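Local coordinates for protein dTDP-4-dehydrorhamnose reductase (Bacillus anthracis, PDB 3SC6) that probably reduces dTDP-4-dehydrorhamnose to dTDP-L-rhamnose with NADPH, in the rhamnose biosynthetic pathway, at residues 169-183 and 228-242. Numbering follows the deposited sequence.
Sequences IRLGKEREEISVVAD and FSYANMKVNVLPVST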
loop_
_atom_site.group_PDB
_atom_site.type_symbol
_atom_site.label_atom_id
_atom_site.label_comp_id
_atom_site.label_asym_id
_atom_site.label_seq_id
_atom_site.Cartn_x
_atom_site.Cartn_y
_atom_site.Cartn_z
ATOM N N ILE A 169 -9.456 -16.651 8.886
ATOM C CA ILE A 169 -10.854 -16.962 9.200
ATOM C C ILE A 169 -11.372 -18.119 8.349
ATOM O O ILE A 169 -12.233 -18.884 8.779
ATOM C CB ILE A 169 -11.770 -15.739 8.987
ATOM C CG1 ILE A 169 -11.332 -14.581 9.887
ATOM C CG2 ILE A 169 -13.221 -16.098 9.285
ATOM C CD1 ILE A 169 -12.182 -13.346 9.733
ATOM N N ARG A 170 -10.833 -18.241 7.143
ATOM C CA ARG A 170 -11.224 -19.292 6.215
ATOM C C ARG A 170 -10.639 -20.623 6.668
ATOM O O ARG A 170 -11.348 -21.627 6.757
ATOM C CB ARG A 170 -10.703 -18.942 4.824
ATOM C CG ARG A 170 -11.073 -19.904 3.700
ATOM C CD ARG A 170 -10.457 -19.405 2.402
ATOM N NE ARG A 170 -10.904 -18.043 2.104
ATOM C CZ ARG A 170 -10.492 -17.317 1.066
ATOM N NH1 ARG A 170 -9.609 -17.809 0.203
ATOM N NH2 ARG A 170 -10.962 -16.086 0.895
ATOM N N LEU A 171 -9.342 -20.618 6.958
ATOM C CA LEU A 171 -8.643 -21.818 7.399
ATOM C C LEU A 171 -8.926 -22.128 8.867
ATOM O O LEU A 171 -9.060 -23.290 9.248
ATOM C CB LEU A 171 -7.135 -21.656 7.184
ATOM C CG LEU A 171 -6.692 -21.404 5.737
ATOM C CD1 LEU A 171 -5.187 -21.189 5.662
ATOM C CD2 LEU A 171 -7.112 -22.547 4.822
ATOM N N GLY A 172 -9.029 -21.082 9.680
ATOM C CA GLY A 172 -9.291 -21.227 11.111
ATOM C C GLY A 172 -10.471 -22.105 11.484
ATOM O O GLY A 172 -10.388 -22.890 12.430
ATOM N N LYS A 173 -11.568 -21.976 10.744
ATOM C CA LYS A 173 -12.773 -22.764 11.012
ATOM C C LYS A 173 -12.565 -24.269 10.843
ATOM O O LYS A 173 -13.198 -25.063 11.533
ATOM C CB LYS A 173 -13.926 -22.310 10.108
ATOM C CG LYS A 173 -14.348 -20.861 10.302
ATOM C CD LYS A 173 -15.476 -20.478 9.351
ATOM C CE LYS A 173 -15.886 -19.023 9.530
ATOM N NZ LYS A 173 -16.977 -18.625 8.598
ATOM N N GLU A 174 -11.671 -24.653 9.936
ATOM C CA GLU A 174 -11.397 -26.068 9.678
ATOM C C GLU A 174 -10.290 -26.655 10.559
ATOM O O GLU A 174 -10.373 -27.814 10.966
ATOM C CB GLU A 174 -11.050 -26.267 8.199
ATOM C CG GLU A 174 -12.143 -25.797 7.237
ATOM C CD GLU A 174 -13.471 -26.529 7.415
ATOM O OE1 GLU A 174 -14.463 -26.101 6.788
ATOM O OE2 GLU A 174 -13.531 -27.515 8.183
ATOM N N ARG A 175 -9.258 -25.864 10.844
ATOM C CA ARG A 175 -8.146 -26.331 11.681
ATOM C C ARG A 175 -8.361 -26.291 13.184
ATOM O O ARG A 175 -9.200 -25.556 13.713
ATOM C CB ARG A 175 -6.837 -25.572 11.397
ATOM C CG ARG A 175 -6.137 -25.863 10.087
ATOM C CD ARG A 175 -6.936 -25.562 8.866
ATOM N NE ARG A 175 -6.145 -25.873 7.688
ATOM C CZ ARG A 175 -6.570 -25.741 6.442
ATOM N NH1 ARG A 175 -5.762 -26.054 5.443
ATOM N NH2 ARG A 175 -7.799 -25.302 6.191
ATOM N N GLU A 176 -7.556 -27.114 13.846
ATOM C CA GLU A 176 -7.545 -27.250 15.283
ATOM C C GLU A 176 -6.298 -26.476 15.728
ATOM O O GLU A 176 -6.234 -25.958 16.843
ATOM C CB GLU A 176 -7.486 -28.736 15.659
ATOM C CG GLU A 176 -7.528 -29.032 17.150
ATOM C CD GLU A 176 -7.535 -30.525 17.451
ATOM O OE1 GLU A 176 -7.609 -30.891 18.638
ATOM O OE2 GLU A 176 -7.486 -31.335 16.505
ATOM N N GLU A 177 -5.315 -26.406 14.826
ATOM C CA GLU A 177 -4.049 -25.699 15.039
ATOM C C GLU A 177 -3.573 -25.187 13.687
ATOM O O GLU A 177 -3.840 -25.810 12.660
ATOM C CB GLU A 177 -2.962 -26.596 15.633
ATOM C CG GLU A 177 -3.257 -27.164 17.007
ATOM C CD GLU A 177 -2.104 -27.995 17.551
ATOM O OE1 GLU A 177 -1.091 -28.165 16.834
ATOM O OE2 GLU A 177 -2.212 -28.477 18.697
ATOM N N ILE A 178 -2.865 -24.062 13.685
ATOM C CA ILE A 178 -2.358 -23.484 12.439
ATOM C C ILE A 178 -1.045 -22.739 12.694
ATOM O O ILE A 178 -0.961 -21.893 13.579
ATOM C CB ILE A 178 -3.411 -22.562 11.786
ATOM C CG1 ILE A 178 -2.932 -22.075 10.416
ATOM C CG2 ILE A 178 -3.755 -21.398 12.711
ATOM C CD1 ILE A 178 -3.938 -21.199 9.699
ATOM N N SER A 179 -0.022 -23.064 11.910
ATOM C CA SER A 179 1.288 -22.437 12.059
ATOM C C SER A 179 1.465 -21.179 11.205
ATOM O O SER A 179 1.195 -21.181 10.002
ATOM C CB SER A 179 2.392 -23.454 11.758
ATOM O OG SER A 179 2.270 -23.971 10.448
ATOM N N VAL A 180 1.936 -20.114 11.852
ATOM C CA VAL A 180 2.170 -18.821 11.211
ATOM C C VAL A 180 3.554 -18.273 11.560
ATOM O O VAL A 180 4.010 -18.406 12.695
ATOM C CB VAL A 180 1.132 -17.789 11.685
ATOM C CG1 VAL A 180 1.435 -16.418 11.101
ATOM C CG2 VAL A 180 -0.277 -18.246 11.328
ATOM N N VAL A 181 4.212 -17.645 10.592
ATOM C CA VAL A 181 5.542 -17.078 10.813
ATOM C C VAL A 181 5.522 -16.134 12.024
ATOM O O VAL A 181 4.565 -15.379 12.209
ATOM C CB VAL A 181 6.040 -16.318 9.563
ATOM C CG1 VAL A 181 7.381 -15.664 9.834
ATOM C CG2 VAL A 181 6.137 -17.260 8.371
ATOM N N ALA A 182 6.571 -16.188 12.846
ATOM C CA ALA A 182 6.659 -15.335 14.038
ATOM C C ALA A 182 7.996 -14.598 14.191
ATOM O O ALA A 182 8.238 -13.965 15.216
ATOM C CB ALA A 182 6.379 -16.164 15.286
ATOM N N ASP A 183 8.857 -14.677 13.180
ATOM C CA ASP A 183 10.159 -14.007 13.233
ATOM C C ASP A 183 10.234 -12.806 12.278
ATOM O O ASP A 183 11.323 -12.353 11.921
ATOM C CB ASP A 183 11.296 -15.001 12.966
ATOM C CG ASP A 183 11.172 -15.693 11.622
ATOM O OD1 ASP A 183 12.064 -16.499 11.287
ATOM O OD2 ASP A 183 10.182 -15.436 10.904
ATOM N N PHE A 228 -8.140 -14.129 15.677
ATOM C CA PHE A 228 -9.051 -15.127 16.227
ATOM C C PHE A 228 -9.667 -14.612 17.518
ATOM O O PHE A 228 -10.748 -15.040 17.905
ATOM C CB PHE A 228 -8.353 -16.466 16.482
ATOM C CG PHE A 228 -7.727 -17.065 15.256
ATOM C CD1 PHE A 228 -8.448 -17.180 14.086
ATOM C CD2 PHE A 228 -6.443 -17.574 15.296
ATOM C CE1 PHE A 228 -7.882 -17.734 12.956
ATOM C CE2 PHE A 228 -5.875 -18.144 14.172
ATOM C CZ PHE A 228 -6.598 -18.224 13.000
ATOM N N SER A 229 -8.965 -13.702 18.188
ATOM C CA SER A 229 -9.459 -13.129 19.430
ATOM C C SER A 229 -10.750 -12.369 19.128
ATOM O O SER A 229 -11.764 -12.582 19.793
ATOM C CB SER A 229 -8.419 -12.200 20.054
ATOM O OG SER A 229 -8.894 -11.646 21.268
ATOM N N TYR A 230 -10.711 -11.485 18.128
ATOM C CA TYR A 230 -11.905 -10.717 17.754
ATOM C C TYR A 230 -12.912 -11.595 17.023
ATOM O O TYR A 230 -14.118 -11.377 17.126
ATOM C CB TYR A 230 -11.585 -9.482 16.903
ATOM C CG TYR A 230 -10.779 -8.409 17.602
ATOM C CD1 TYR A 230 -11.399 -7.511 18.465
ATOM C CD2 TYR A 230 -9.429 -8.234 17.340
ATOM C CE1 TYR A 230 -10.682 -6.514 19.096
ATOM C CE2 TYR A 230 -8.705 -7.229 17.962
ATOM C CZ TYR A 230 -9.336 -6.374 18.837
ATOM O OH TYR A 230 -8.618 -5.376 19.454
ATOM N N ALA A 231 -12.418 -12.579 16.277
ATOM C CA ALA A 231 -13.292 -13.484 15.543
ATOM C C ALA A 231 -13.971 -14.438 16.527
ATOM O O ALA A 231 -14.984 -15.063 16.207
ATOM C CB ALA A 231 -12.502 -14.259 14.509
ATOM N N ASN A 232 -13.398 -14.537 17.726
ATOM C CA ASN A 232 -13.913 -15.398 18.786
ATOM C C ASN A 232 -13.924 -16.853 18.310
ATOM O O ASN A 232 -14.943 -17.543 18.381
ATOM C CB ASN A 232 -15.310 -14.931 19.232
ATOM C CG ASN A 232 -15.854 -15.728 20.414
ATOM O OD1 ASN A 232 -15.176 -16.593 20.968
ATOM N ND2 ASN A 232 -17.082 -15.417 20.816
ATOM N N MET A 233 -12.776 -17.297 17.803
ATOM C CA MET A 233 -12.607 -18.660 17.309
ATOM C C MET A 233 -11.504 -19.327 18.128
ATOM O O MET A 233 -10.402 -18.794 18.249
ATOM C CB MET A 233 -12.237 -18.669 15.819
ATOM C CG MET A 233 -13.239 -17.958 14.906
ATOM S SD MET A 233 -12.806 -18.028 13.145
ATOM C CE MET A 233 -14.402 -17.850 12.369
ATOM N N LYS A 234 -11.808 -20.490 18.695
ATOM C CA LYS A 234 -10.839 -21.218 19.504
ATOM C C LYS A 234 -9.928 -22.075 18.628
ATOM O O LYS A 234 -10.277 -23.195 18.256
ATOM C CB LYS A 234 -11.558 -22.072 20.552
ATOM C CG LYS A 234 -12.415 -21.248 21.520
ATOM C CD LYS A 234 -13.146 -22.108 22.556
ATOM C CE LYS A 234 -12.190 -22.893 23.447
ATOM N NZ LYS A 234 -12.922 -23.709 24.457
ATOM N N VAL A 235 -8.762 -21.525 18.298
ATOM C CA VAL A 235 -7.775 -22.206 17.469
ATOM C C VAL A 235 -6.372 -21.847 17.947
ATOM O O VAL A 235 -6.124 -20.720 18.368
ATOM C CB VAL A 235 -7.914 -21.797 15.991
ATOM C CG1 VAL A 235 -6.827 -22.450 15.153
ATOM C CG2 VAL A 235 -9.300 -22.159 15.465
ATOM N N ASN A 236 -5.456 -22.807 17.881
ATOM C CA ASN A 236 -4.080 -22.584 18.312
ATOM C C ASN A 236 -3.207 -22.104 17.169
ATOM O O ASN A 236 -3.472 -22.405 16.007
ATOM C CB ASN A 236 -3.484 -23.871 18.873
ATOM C CG ASN A 236 -4.254 -24.399 20.058
ATOM O OD1 ASN A 236 -5.207 -23.772 20.522
ATOM N ND2 ASN A 236 -3.844 -25.559 20.559
ATOM N N VAL A 237 -2.160 -21.360 17.509
ATOM C CA VAL A 237 -1.234 -20.838 16.514
ATOM C C VAL A 237 0.186 -21.248 16.900
ATOM O O VAL A 237 0.642 -20.959 18.007
ATOM C CB VAL A 237 -1.327 -19.309 16.401
ATOM C CG1 VAL A 237 -0.325 -18.796 15.382
ATOM C CG2 VAL A 237 -2.739 -18.894 16.017
ATOM N N LEU A 238 0.876 -21.926 15.986
ATOM C CA LEU A 238 2.243 -22.383 16.231
ATOM C C LEU A 238 3.259 -21.457 15.567
ATOM O O LEU A 238 3.204 -21.246 14.361
ATOM C CB LEU A 238 2.416 -23.810 15.703
ATOM C CG LEU A 238 1.479 -24.870 16.300
ATOM C CD1 LEU A 238 1.696 -26.219 15.632
ATOM C CD2 LEU A 238 1.661 -24.982 17.808
ATOM N N PRO A 239 4.204 -20.912 16.353
ATOM C CA PRO A 239 5.215 -20.013 15.808
ATOM C C PRO A 239 6.288 -20.743 15.010
ATOM O O PRO A 239 6.932 -21.649 15.535
ATOM C CB PRO A 239 5.831 -19.389 17.060
ATOM C CG PRO A 239 5.681 -20.423 18.102
ATOM C CD PRO A 239 4.410 -21.161 17.792
ATOM N N VAL A 240 6.480 -20.344 13.754
ATOM C CA VAL A 240 7.483 -20.968 12.891
ATOM C C VAL A 240 8.443 -19.924 12.321
ATOM O O VAL A 240 8.120 -18.738 12.257
ATOM C CB VAL A 240 6.836 -21.751 11.729
ATOM C CG1 VAL A 240 5.995 -22.897 12.268
ATOM C CG2 VAL A 240 5.999 -20.828 10.858
ATOM N N SER A 241 9.623 -20.379 11.909
ATOM C CA SER A 241 10.641 -19.497 11.346
ATOM C C SER A 241 10.436 -19.288 9.851
ATOM O O SER A 241 9.576 -19.917 9.235
ATOM C CB SER A 241 12.037 -20.071 11.600
ATOM O OG SER A 241 12.184 -21.345 10.994
ATOM N N THR A 242 11.241 -18.398 9.279
ATOM C CA THR A 242 11.174 -18.080 7.857
ATOM C C THR A 242 11.814 -19.162 6.992
ATOM O O THR A 242 11.354 -19.429 5.881
ATOM C CB THR A 242 11.896 -16.755 7.550
ATOM O OG1 THR A 242 13.275 -16.864 7.928
ATOM C CG2 THR A 242 11.258 -15.607 8.304
#
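Strands 177-181 and 236-240 pair side by side as a two-stranded parallel sheet, each entered from a helix that packs beneath it, an example of how two helix-turn-strand units join through both of their elements. This small sheet is separate from the large Rossmann sheet of the RmlD-type reductase and lies at the surface of the chain.

The backbone bonds alternate between partners in the parallel manner. I178 N donates to N236 O (2.9 Å), I178 O receives L238 N, and V180 N in turn reaches L238 O; weak bonds from N236 N to E176 O and from V240 N to V180 O continue the pattern. A182 N to V240 O (3.0 Å) carries the pairing one residue past strand 177-181. CA-H...O contacts, such as V237 CA to I178 O at 3.1 Å, run between these bonds.

Apolar packing occupies the face of I178, V180 and V237, which is turned toward helices 164-172 and 220-231. With CG1 of I178 anti to its backbone N (chi1 -174°), its CG2 branch is left to meet V235 CG1 and F228 CE2, both at 4.1 Å. The F228 ring also has V237 CG2 at its edge, in plane, and G172 CA near CE1; with no side chain on G172, the ring can lie close to its backbone, and V235 CG2 rests by G172 O. Toward the helix ends, the extended M233 chain brings CE against I169 CG2 (3.7 Å) and the aliphatic part of K173. A Schellman motif ends helix 220-231, with N232 as C-prime residue and M233 N bonded to F228 O.

The other face carries E177, S179, N236 and L238 and is largely exposed; E177 CG lies against N236 CB (3.8 Å), the carboxylate and amide planes 27° apart. Past the strands, D183 OD1 accepts T242 N at 2.9 Å on its syn side.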